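Local coordinates for glycosyl hydrolase family 62 protein (Coprinopsis cinerea, PDB 5B6T) that probably catalyses the hydrolytic release of alpha-L-arabinofuranosyl side groups from arabinoxylan, a hemicellulose of plant cell walls, at residues 28-33 against 265-270; 38-43 against 55-60; 83-88 against 143-148; 284-289 against 307-312. One frame throughout, in Å; residues are numbered along the deposited sequence.

Interaction 1 of 4, residues 28-33 against 265-270; sequences DPSVVY and HGELIR. With CA (calcium ion), chain D.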
# COMPACT_ATOMS: atom_id res chain seq x y z
N ASP A 28 4.54 0.28 -5.24
CA ASP A 28 3.32 0.45 -4.48
C ASP A 28 2.40 -0.79 -4.47
O ASP A 28 1.20 -0.68 -4.72
CB ASP A 28 2.51 1.64 -5.04
CG ASP A 28 3.35 2.86 -5.37
OD1 ASP A 28 4.27 3.16 -4.60
OD2 ASP A 28 3.02 3.51 -6.41
N PRO A 29 2.95 -1.99 -4.16
CA PRO A 29 2.19 -3.20 -4.39
C PRO A 29 1.03 -3.41 -3.44
O PRO A 29 1.12 -3.08 -2.25
CB PRO A 29 3.23 -4.32 -4.18
CG PRO A 29 4.24 -3.70 -3.26
CD PRO A 29 4.33 -2.28 -3.70
N SER A 30 -0.03 -4.04 -3.96
CA SER A 30 -1.09 -4.61 -3.17
C SER A 30 -1.15 -6.12 -3.45
O SER A 30 -0.92 -6.54 -4.57
CB SER A 30 -2.43 -3.97 -3.54
OG SER A 30 -3.44 -4.35 -2.62
N VAL A 31 -1.46 -6.91 -2.44
CA VAL A 31 -1.35 -8.35 -2.58
C VAL A 31 -2.36 -9.16 -1.79
O VAL A 31 -2.60 -8.91 -0.61
CB VAL A 31 0.08 -8.83 -2.24
CG1 VAL A 31 0.52 -8.39 -0.85
CG2 VAL A 31 0.23 -10.33 -2.45
N VAL A 32 -2.93 -10.14 -2.49
CA VAL A 32 -3.77 -11.17 -1.87
C VAL A 32 -3.43 -12.54 -2.44
O VAL A 32 -3.02 -12.67 -3.60
CB VAL A 32 -5.29 -10.92 -2.05
CG1 VAL A 32 -5.71 -9.66 -1.30
CG2 VAL A 32 -5.71 -10.82 -3.50
N TYR A 33 -3.61 -13.55 -1.59
CA TYR A 33 -3.53 -14.96 -1.99
C TYR A 33 -4.94 -15.49 -2.10
O TYR A 33 -5.70 -15.42 -1.14
CB TYR A 33 -2.74 -15.77 -0.98
CG TYR A 33 -2.37 -17.16 -1.47
CD1 TYR A 33 -1.33 -17.34 -2.37
CD2 TYR A 33 -3.05 -18.30 -1.02
CE1 TYR A 33 -0.97 -18.60 -2.81
CE2 TYR A 33 -2.72 -19.56 -1.47
CZ TYR A 33 -1.66 -19.71 -2.34
OH TYR A 33 -1.29 -20.99 -2.76
N HIS A 265 6.92 1.99 0.21
CA HIS A 265 5.53 1.63 -0.10
C HIS A 265 5.25 0.17 -0.33
O HIS A 265 5.58 -0.36 -1.37
CB HIS A 265 5.06 2.45 -1.30
CG HIS A 265 3.57 2.47 -1.43
ND1 HIS A 265 2.87 3.60 -1.80
CD2 HIS A 265 2.66 1.52 -1.16
CE1 HIS A 265 1.58 3.32 -1.79
NE2 HIS A 265 1.42 2.06 -1.42
N GLY A 266 4.67 -0.46 0.68
CA GLY A 266 4.40 -1.88 0.65
C GLY A 266 3.05 -2.29 1.22
O GLY A 266 2.14 -1.47 1.43
N GLU A 267 2.92 -3.61 1.48
CA GLU A 267 1.72 -4.20 2.08
C GLU A 267 2.09 -5.47 2.79
O GLU A 267 2.97 -6.22 2.31
CB GLU A 267 0.63 -4.53 1.03
CG GLU A 267 -0.52 -3.51 0.99
CD GLU A 267 -1.68 -3.92 0.11
OE1 GLU A 267 -1.98 -5.13 0.06
OE2 GLU A 267 -2.28 -3.03 -0.55
N LEU A 268 1.40 -5.72 3.91
CA LEU A 268 1.56 -6.98 4.63
C LEU A 268 0.75 -8.08 3.97
O LEU A 268 -0.34 -7.86 3.41
CB LEU A 268 1.11 -6.87 6.10
CG LEU A 268 2.04 -6.16 7.10
CD1 LEU A 268 1.31 -5.96 8.43
CD2 LEU A 268 3.32 -6.96 7.34
N ILE A 269 1.26 -9.30 4.04
CA ILE A 269 0.45 -10.45 3.65
C ILE A 269 -0.68 -10.60 4.67
O ILE A 269 -0.45 -10.61 5.90
CB ILE A 269 1.30 -11.73 3.56
CG1 ILE A 269 2.40 -11.67 2.48
CG2 ILE A 269 0.42 -12.94 3.32
CD1 ILE A 269 2.09 -10.97 1.20
N ARG A 270 -1.92 -10.69 4.17
CA ARG A 270 -3.10 -10.68 5.03
C ARG A 270 -3.53 -12.08 5.45
O ARG A 270 -3.10 -13.05 4.88
CB ARG A 270 -4.25 -10.01 4.27
CG ARG A 270 -3.91 -8.67 3.64
CD ARG A 270 -5.11 -8.09 2.93
NE ARG A 270 -4.66 -7.08 1.99
CZ ARG A 270 -5.38 -6.67 0.96
NH1 ARG A 270 -6.62 -7.07 0.80
NH2 ARG A 270 -4.83 -5.82 0.11
CA CA D . -0.40 0.96 -1.08
O HOH W 1 -0.58 0.67 -3.23
O HOH W 2 -2.20 -10.89 1.34
O HOH W 3 -0.05 1.19 1.02
O HOH W 4 -2.12 -0.20 -0.91
O HOH W 5 -1.56 2.66 -1.11
O HOH W 6 0.75 -0.78 -0.89
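Glu267 presents both carboxylate oxygens to Ser30 and Val31. Ser30 OG donates to Glu267 OE2 at 2.7 Å, meeting it on the syn side and 21° out of the carboxylate plane. Glu267 OE1 is gripped from opposite faces of that plane, by Val31 N at 3.1 Å and by Arg270 NH2 at 2.9 Å, the latter as a salt bridge. These bonds restrain the carboxylate's rotation, and the arginine should help to keep it ionised. Val31 CG1 packs on Ile269 CD1 at 3.7 Å. Strands 29-33 and 266-268, 21° from parallel, are the innermost strands of the first and last blades of a five-bladed beta-propeller, the fold of family 62. Past the end of strand 266-268 a water joins Val31 O to Arg270 N; at the N-terminal end of both strands lies the calcium. His265 NE2 is the one protein atom among the six calcium ligands, the rest being waters, one of them 2.9 Å from Glu267 OE2. Asp28 lays CB over the centre of the His265 ring, 3.6 Å from its centroid, while Asp28 OD2 is hydrogen-bonded to Ser43 and to a glycerol. Farther out, Val32 CG1 covers part of one guanidinium face of Arg270, 3.5 Å from NH1. The second blade holds this layer: Val86 O accepts from Arg270 NH1, and Val86 N is hydrogen-bonded to Ser30 OG.

Interaction 2 of 4, residues 38-43 against 55-60; sequences WHVFAS and ISFTDW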
# COMPACT_ATOMS: atom_id res chain seq x y z
N TRP A 38 -0.92 -16.06 -5.86
CA TRP A 38 -0.71 -14.67 -5.49
C TRP A 38 -1.25 -13.77 -6.57
O TRP A 38 -1.06 -14.03 -7.76
CB TRP A 38 0.79 -14.41 -5.30
CG TRP A 38 1.32 -15.19 -4.13
CD1 TRP A 38 2.03 -16.34 -4.16
CD2 TRP A 38 1.12 -14.86 -2.75
NE1 TRP A 38 2.30 -16.76 -2.86
CE2 TRP A 38 1.74 -15.87 -1.98
CE3 TRP A 38 0.43 -13.83 -2.10
CZ2 TRP A 38 1.71 -15.86 -0.58
CZ3 TRP A 38 0.42 -13.83 -0.70
CH2 TRP A 38 1.04 -14.84 0.03
N HIS A 39 -1.91 -12.70 -6.14
CA HIS A 39 -2.45 -11.68 -7.03
C HIS A 39 -1.84 -10.37 -6.58
O HIS A 39 -2.16 -9.87 -5.50
CB HIS A 39 -3.97 -11.62 -6.95
CG HIS A 39 -4.60 -12.94 -7.22
ND1 HIS A 39 -5.04 -13.33 -8.46
CD2 HIS A 39 -4.81 -14.00 -6.40
CE1 HIS A 39 -5.51 -14.57 -8.40
NE2 HIS A 39 -5.37 -15.00 -7.16
N VAL A 40 -0.95 -9.82 -7.40
CA VAL A 40 -0.27 -8.59 -7.06
C VAL A 40 -0.74 -7.50 -8.03
O VAL A 40 -0.76 -7.70 -9.26
CB VAL A 40 1.26 -8.75 -7.13
CG1 VAL A 40 1.99 -7.41 -7.01
CG2 VAL A 40 1.75 -9.76 -6.09
N PHE A 41 -1.10 -6.35 -7.48
CA PHE A 41 -1.35 -5.14 -8.28
C PHE A 41 -0.29 -4.13 -7.94
O PHE A 41 0.06 -4.00 -6.78
CB PHE A 41 -2.74 -4.57 -7.95
CG PHE A 41 -3.86 -5.50 -8.30
CD1 PHE A 41 -4.16 -6.60 -7.51
CD2 PHE A 41 -4.58 -5.30 -9.47
CE1 PHE A 41 -5.16 -7.49 -7.88
CE2 PHE A 41 -5.61 -6.16 -9.81
CZ PHE A 41 -5.91 -7.24 -9.00
N ALA A 42 0.24 -3.44 -8.95
CA ALA A 42 1.33 -2.50 -8.71
C ALA A 42 1.20 -1.33 -9.64
O ALA A 42 0.56 -1.44 -10.70
CB ALA A 42 2.67 -3.22 -8.91
N SER A 43 1.83 -0.21 -9.25
CA SER A 43 2.02 0.92 -10.17
C SER A 43 3.14 0.62 -11.15
O SER A 43 4.19 0.11 -10.77
CB SER A 43 2.41 2.20 -9.43
OG SER A 43 1.49 2.47 -8.40
N ILE A 55 -0.28 -8.91 -11.73
CA ILE A 55 0.73 -9.95 -11.81
C ILE A 55 0.25 -11.12 -10.96
O ILE A 55 -0.17 -10.91 -9.84
CB ILE A 55 2.07 -9.44 -11.25
CG1 ILE A 55 2.43 -8.05 -11.82
CG2 ILE A 55 3.18 -10.47 -11.51
CD1 ILE A 55 3.64 -7.39 -11.15
N SER A 56 0.27 -12.35 -11.49
CA SER A 56 -0.16 -13.48 -10.69
C SER A 56 0.79 -14.65 -10.87
O SER A 56 1.37 -14.84 -11.94
CB SER A 56 -1.62 -13.84 -11.02
OG SER A 56 -2.11 -14.94 -10.26
N PHE A 57 0.97 -15.41 -9.80
CA PHE A 57 1.94 -16.50 -9.77
C PHE A 57 1.60 -17.42 -8.60
O PHE A 57 1.00 -17.01 -7.60
CB PHE A 57 3.38 -15.95 -9.63
CG PHE A 57 3.54 -14.88 -8.59
CD1 PHE A 57 3.33 -13.56 -8.91
CD2 PHE A 57 3.90 -15.21 -7.29
CE1 PHE A 57 3.46 -12.58 -7.95
CE2 PHE A 57 4.03 -14.24 -6.33
CZ PHE A 57 3.81 -12.91 -6.66
N THR A 58 1.99 -18.68 -8.72
CA THR A 58 1.67 -19.65 -7.69
C THR A 58 2.64 -19.60 -6.52
O THR A 58 2.23 -19.82 -5.39
CB THR A 58 1.65 -21.10 -8.23
OG1 THR A 58 2.90 -21.36 -8.84
CG2 THR A 58 0.56 -21.30 -9.25
N ASP A 59 3.92 -19.30 -6.80
CA ASP A 59 5.05 -19.49 -5.87
C ASP A 59 5.96 -18.28 -5.98
O ASP A 59 6.15 -17.76 -7.08
CB ASP A 59 5.73 -20.87 -6.22
CG ASP A 59 7.27 -20.86 -6.25
OD1 ASP A 59 7.95 -20.08 -5.55
OD2 ASP A 59 7.85 -21.73 -6.94
N TRP A 60 6.53 -17.82 -4.85
CA TRP A 60 7.36 -16.61 -4.85
C TRP A 60 8.61 -16.76 -5.74
O TRP A 60 9.12 -15.78 -6.27
CB TRP A 60 7.77 -16.24 -3.42
CG TRP A 60 6.66 -15.71 -2.57
CD1 TRP A 60 6.06 -16.33 -1.50
CD2 TRP A 60 6.02 -14.44 -2.69
NE1 TRP A 60 5.11 -15.52 -0.95
CE2 TRP A 60 5.06 -14.35 -1.66
CE3 TRP A 60 6.20 -13.35 -3.54
CZ2 TRP A 60 4.24 -13.23 -1.50
CZ3 TRP A 60 5.38 -12.25 -3.38
CH2 TRP A 60 4.43 -12.19 -2.37
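Trp38 meets two aromatic side chains of segment 55-60, both from the same side of its indole plane: Phe57 chiefly at CB, Trp60 over the ring face. Its CB sits over the Phe57 ring, offset toward the rim, with CB 3.4 Å from Phe57 CE2 in a CH-pi contact. Phe57 CG stands between the backbone N and the carbonyl carbon (chi1 46°). The ring plane is 29° from that of the Trp38 five-membered ring, but the two are slid apart and barely overlap. Trp60, in the 3-10 turn after the strand, has its side chain crossing that of Trp38 at about a right angle. Its CZ2 lies over the centre of the Trp38 ring system, and Trp60 NE1 is 3.4 Å from Trp38 CZ2; the two five-membered rings are tilted by 38°. On the same side of the sheet Val40 CG2 touches Phe57 CE1 at 3.8 Å. Beneath this cluster runs the antiparallel hairpin of strands 37-46 and 49-57, in the first blade of the propeller. Trp38 with Phe57 and Val40 with Ile55 are hydrogen-bonded pairs, and the Val40 N to Ile55 O bond, 2.8 Å long, is nearly straight. Tyr33 meets Trp38 edge-to-face, and Arg285 touches both indoles. The backbone bonds thus fix the register of the hairpin, while the side chains on this face meet by dispersion and CH-pi contact, joining the hairpin to the turn that follows it.

Interaction 3 of 4, residues 83-88 against 143-148; sequences APQVFY and DMWVIC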
# COMPACT_ATOMS: atom_id res chain seq x y z
N ALA A 83 -0.89 3.45 -7.32
CA ALA A 83 -0.94 3.01 -5.91
C ALA A 83 -2.22 2.27 -5.56
O ALA A 83 -3.12 2.79 -4.88
CB ALA A 83 -0.63 4.17 -4.95
N PRO A 84 -2.31 1.02 -6.00
CA PRO A 84 -3.54 0.28 -5.86
C PRO A 84 -3.71 -0.41 -4.49
O PRO A 84 -2.72 -0.70 -3.79
CB PRO A 84 -3.40 -0.77 -6.96
CG PRO A 84 -1.93 -1.05 -7.02
CD PRO A 84 -1.28 0.26 -6.74
N GLN A 85 -4.97 -0.74 -4.16
CA GLN A 85 -5.31 -1.57 -3.02
C GLN A 85 -6.44 -2.47 -3.46
O GLN A 85 -7.49 -1.97 -3.83
CB GLN A 85 -5.79 -0.74 -1.82
CG GLN A 85 -6.12 -1.62 -0.61
CD GLN A 85 -7.06 -0.97 0.36
OE1 GLN A 85 -7.82 -0.07 0.03
NE2 GLN A 85 -7.04 -1.47 1.58
N VAL A 86 -6.24 -3.78 -3.41
CA VAL A 86 -7.27 -4.74 -3.77
C VAL A 86 -7.89 -5.40 -2.54
O VAL A 86 -7.18 -5.76 -1.60
CB VAL A 86 -6.75 -5.84 -4.75
CG1 VAL A 86 -5.70 -6.74 -4.12
CG2 VAL A 86 -7.91 -6.67 -5.30
N PHE A 87 -9.20 -5.62 -2.57
CA PHE A 87 -9.88 -6.36 -1.49
C PHE A 87 -11.24 -6.81 -1.99
O PHE A 87 -11.76 -6.25 -2.96
CB PHE A 87 -10.06 -5.55 -0.18
CG PHE A 87 -10.79 -4.25 -0.36
CD1 PHE A 87 -12.17 -4.18 -0.19
CD2 PHE A 87 -10.10 -3.07 -0.63
CE1 PHE A 87 -12.85 -3.00 -0.38
CE2 PHE A 87 -10.80 -1.88 -0.82
CZ PHE A 87 -12.15 -1.84 -0.64
N TYR A 88 -11.82 -7.79 -1.32
CA TYR A 88 -13.12 -8.31 -1.69
C TYR A 88 -14.14 -7.69 -0.77
O TYR A 88 -14.07 -7.87 0.47
CB TYR A 88 -13.12 -9.83 -1.53
CG TYR A 88 -14.39 -10.53 -1.91
CD1 TYR A 88 -14.78 -10.65 -3.25
CD2 TYR A 88 -15.15 -11.15 -0.96
CE1 TYR A 88 -15.93 -11.32 -3.60
CE2 TYR A 88 -16.30 -11.83 -1.30
CZ TYR A 88 -16.69 -11.90 -2.62
OH TYR A 88 -17.83 -12.63 -2.95
N ASP A 143 -2.25 7.69 -2.19
CA ASP A 143 -2.18 6.48 -1.34
C ASP A 143 -3.46 6.23 -0.56
O ASP A 143 -3.51 6.35 0.68
CB ASP A 143 -0.91 6.52 -0.47
CG ASP A 143 0.34 6.62 -1.31
OD1 ASP A 143 0.29 6.25 -2.50
OD2 ASP A 143 1.41 7.04 -0.80
N MET A 144 -4.47 5.89 -1.34
CA MET A 144 -5.84 5.72 -0.87
C MET A 144 -5.99 4.32 -0.29
O MET A 144 -5.64 3.34 -0.96
CB MET A 144 -6.80 5.90 -2.05
CG MET A 144 -6.52 7.12 -2.90
SD MET A 144 -6.69 8.65 -1.98
CE MET A 144 -6.04 9.82 -3.18
N TRP A 145 -6.55 4.24 0.92
CA TRP A 145 -6.67 2.96 1.62
C TRP A 145 -8.00 2.82 2.33
O TRP A 145 -8.35 3.66 3.18
CB TRP A 145 -5.51 2.86 2.63
CG TRP A 145 -5.52 1.57 3.40
CD1 TRP A 145 -6.24 1.28 4.54
CD2 TRP A 145 -4.75 0.41 3.12
NE1 TRP A 145 -6.00 0.00 4.93
CE2 TRP A 145 -5.07 -0.56 4.09
CE3 TRP A 145 -3.83 0.08 2.13
CZ2 TRP A 145 -4.50 -1.84 4.08
CZ3 TRP A 145 -3.29 -1.18 2.12
CH2 TRP A 145 -3.60 -2.12 3.11
N VAL A 146 -8.72 1.74 2.03
CA VAL A 146 -9.99 1.40 2.67
C VAL A 146 -9.80 0.30 3.70
O VAL A 146 -9.11 -0.69 3.46
CB VAL A 146 -11.04 0.96 1.61
CG1 VAL A 146 -12.27 0.35 2.28
CG2 VAL A 146 -11.41 2.10 0.68
N ILE A 147 -10.45 0.47 4.85
CA ILE A 147 -10.65 -0.61 5.83
C ILE A 147 -12.03 -0.42 6.44
O ILE A 147 -12.43 0.70 6.79
CB ILE A 147 -9.52 -0.68 6.88
CG1 ILE A 147 -9.82 -1.76 7.93
CG2 ILE A 147 -9.24 0.67 7.56
CD1 ILE A 147 -8.66 -2.07 8.83
N CYS A 148 -12.76 -1.54 6.60
CA CYS A 148 -14.09 -1.54 7.18
C CYS A 148 -14.12 -2.39 8.44
O CYS A 148 -13.38 -3.36 8.57
CB CYS A 148 -15.10 -2.12 6.19
SG CYS A 148 -15.00 -1.36 4.55
O HOH W 7 -3.89 5.33 -4.08
O HOH W 8 -3.82 1.99 -2.38
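Strands 83-88, with Gln85, and 143-148, with Val146, run parallel to within 10°, their axes 6.8 Å apart, so side chains and waters span a gap that no direct backbone bond crosses. Gln85 carries the contact. With CG anti to the backbone N (chi1 -179°) and the chain extended beyond it, its amide reaches the opposite strand and pairs with both polar atoms of Val146, as a peptide group would. Val146 N donates to Gln85 OE1 at 2.8 Å along an almost straight bond, and Gln85 NE2 donates to Val146 O at 2.9 Å, in the carbonyl plane and on a lone pair. The two bonds hold the amide over Trp145, tilted 27° to the indole plane: NE2 stands 3.2 Å above the indole, over its centre, and CG makes a CH-pi contact over the six-membered ring. Trp145 is itself fixed by a bond from NE1 to Val199 O. These are the innermost strands of the second and third blades of the five-bladed propeller, meeting where adjacent blades converge on the central axis. At the N-terminal end of both strands, Ala83 O and Met144 N are bridged by a water, and a second water lies 2.7 Å from Ala83 O and as close to Met144 O. Ala83 CB approaches Asp143 OD1 to 3.3 Å; that oxygen is hydrogen-bonded to a bound glycerol. Farther along the strands, Phe87 CZ packs on Val146 CG1 at 3.7 Å, the side chains crossing at about a right angle, and Cys148 forms a disulfide with Cys153.

Interaction 4 of 4, residues 284-289 against 307-312; sequences LRYLYQ and GLLTQT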
# COMPACT_ATOMS: atom_id res chain seq x y z
N LEU A 284 4.84 -12.26 10.22
CA LEU A 284 4.54 -11.14 9.31
C LEU A 284 5.44 -11.22 8.07
O LEU A 284 6.59 -11.61 8.16
CB LEU A 284 4.71 -9.77 10.01
CG LEU A 284 3.51 -9.27 10.82
CD1 LEU A 284 3.20 -10.14 12.02
CD2 LEU A 284 3.73 -7.82 11.26
N ARG A 285 4.87 -10.84 6.93
CA ARG A 285 5.59 -10.75 5.67
C ARG A 285 5.17 -9.45 5.01
O ARG A 285 3.97 -9.17 4.93
CB ARG A 285 5.26 -11.93 4.76
CG ARG A 285 5.72 -13.30 5.27
CD ARG A 285 5.25 -14.40 4.33
NE ARG A 285 3.90 -14.85 4.63
CZ ARG A 285 3.15 -15.64 3.85
NH1 ARG A 285 3.58 -16.06 2.65
NH2 ARG A 285 1.94 -15.98 4.28
N TYR A 286 6.15 -8.67 4.55
CA TYR A 286 5.88 -7.36 3.98
C TYR A 286 6.42 -7.33 2.58
O TYR A 286 7.62 -7.42 2.35
CB TYR A 286 6.49 -6.20 4.82
CG TYR A 286 5.89 -4.84 4.57
CD1 TYR A 286 4.57 -4.58 4.88
CD2 TYR A 286 6.65 -3.80 4.03
CE1 TYR A 286 4.02 -3.32 4.64
CE2 TYR A 286 6.12 -2.53 3.85
CZ TYR A 286 4.79 -2.32 4.11
OH TYR A 286 4.24 -1.08 3.88
N LEU A 287 5.51 -7.15 1.61
CA LEU A 287 5.88 -6.99 0.21
C LEU A 287 6.10 -5.50 -0.00
O LEU A 287 5.21 -4.71 0.27
CB LEU A 287 4.73 -7.51 -0.68
CG LEU A 287 4.99 -7.46 -2.19
CD1 LEU A 287 6.12 -8.34 -2.69
CD2 LEU A 287 3.69 -7.84 -2.90
N TYR A 288 7.30 -5.12 -0.44
CA TYR A 288 7.68 -3.71 -0.41
C TYR A 288 8.43 -3.36 -1.69
O TYR A 288 8.80 -4.25 -2.47
CB TYR A 288 8.53 -3.45 0.83
CG TYR A 288 9.95 -3.97 0.73
CD1 TYR A 288 10.26 -5.32 0.94
CD2 TYR A 288 11.00 -3.11 0.47
CE1 TYR A 288 11.55 -5.80 0.85
CE2 TYR A 288 12.29 -3.58 0.38
CZ TYR A 288 12.57 -4.92 0.56
OH TYR A 288 13.88 -5.37 0.52
N GLN A 289 8.69 -2.07 -1.87
CA GLN A 289 9.56 -1.61 -2.92
C GLN A 289 10.88 -1.08 -2.39
O GLN A 289 10.93 -0.35 -1.38
CB GLN A 289 8.90 -0.51 -3.78
CG GLN A 289 8.53 0.76 -3.02
CD GLN A 289 7.81 1.79 -3.85
OE1 GLN A 289 7.12 1.48 -4.83
NE2 GLN A 289 7.94 3.06 -3.43
N GLY A 307 10.44 -6.54 -3.35
CA GLY A 307 10.98 -7.63 -2.55
C GLY A 307 10.06 -8.00 -1.40
O GLY A 307 8.98 -7.40 -1.22
N LEU A 308 10.46 -9.02 -0.64
CA LEU A 308 9.61 -9.55 0.41
C LEU A 308 10.40 -9.68 1.70
O LEU A 308 11.44 -10.35 1.70
CB LEU A 308 9.10 -10.93 0.02
CG LEU A 308 8.05 -11.55 0.94
CD1 LEU A 308 6.77 -10.73 0.94
CD2 LEU A 308 7.74 -12.98 0.53
N LEU A 309 9.91 -9.04 2.74
CA LEU A 309 10.46 -9.18 4.08
C LEU A 309 9.72 -10.30 4.79
O LEU A 309 8.52 -10.34 4.76
CB LEU A 309 10.25 -7.90 4.89
CG LEU A 309 10.78 -6.58 4.36
CD1 LEU A 309 10.55 -5.48 5.37
CD2 LEU A 309 12.25 -6.67 4.03
N THR A 310 10.47 -11.18 5.47
CA THR A 310 9.91 -12.21 6.33
C THR A 310 10.35 -11.94 7.77
O THR A 310 11.52 -11.74 8.03
CB THR A 310 10.40 -13.59 5.87
OG1 THR A 310 9.95 -13.85 4.53
CG2 THR A 310 9.88 -14.67 6.76
N GLN A 311 9.39 -11.86 8.68
CA GLN A 311 9.73 -11.52 10.05
C GLN A 311 10.57 -12.64 10.69
O GLN A 311 10.22 -13.82 10.56
CB GLN A 311 8.45 -11.32 10.86
CG GLN A 311 8.67 -10.96 12.32
CD GLN A 311 7.38 -10.84 13.08
OE1 GLN A 311 6.37 -11.43 12.71
NE2 GLN A 311 7.41 -10.11 14.19
N THR A 312 11.65 -12.24 11.36
CA THR A 312 12.53 -13.17 12.07
C THR A 312 12.37 -13.15 13.58
O THR A 312 12.97 -14.00 14.25
CB THR A 312 14.01 -12.93 11.70
OG1 THR A 312 14.38 -11.61 12.09
CG2 THR A 312 14.21 -13.11 10.22
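Tyr286 O takes the N-H of Leu309 at 2.8 Å in a nearly straight bond of 176°, and the CA of Leu308 also approaches this oxygen, at 3.5 Å. Similar pairs follow in both directions: Tyr288 and Gly307 exchange two backbone bonds, and Leu284 O accepts from Gln311 N. Beyond the last of these the Gln311 side chain continues the pattern, its extended chain bringing OE1 to Leu284 N at 3.0 Å. CB and CD1 of Leu284 lie against the same oxygen. At the other end Tyr288 CG lies between the backbone N and the carbonyl carbon (chi1 75°); the ring lies against Gly307 and Leu309. Gly307, with no side chain, lies beneath that ring, its N under one face and its carbonyl carbon 3.5 Å from Tyr288 CE1. The Leu309 and Tyr288 side chains cross at about a right angle, Leu309 CD2 3.4 Å from Tyr288 CE1. On the reverse face of the sheet Leu287 CB meets Leu308 CD1 at 4.1 Å. The buried phenol ends are satisfied farther away, Tyr288 OH by Ser9 and Tyr286 OH by Asn198 of the adjoining blade. Strands 285-290 and 305-311 are antiparallel neighbours in the last blade, with strand 266-268 on the inner side and strand 7-9, from the chain's beginning, on the outer side.

Overall arrangement
The four contacts are spread over four of the five propeller blades. Interactions 1 and 3, centred about 6 and 7 Å from the chain centre, join innermost strands of adjacent blades: last to first, and second to third. Interactions 2 and 4, about 14 and 13 Å from it, pair strands within the first and last blades. Along the chain, interactions 2 and 3 fall between the segments of interaction 1; interaction 4 follows it. Interaction 1 touches interaction 2 through Val32 and His39, interaction 4 through Glu267 and Leu287, and interaction 3 through His265 and Asp143. The first and last blades thus meet beside the calcium, while strand 7-9, near the chain's start, joins the last blade.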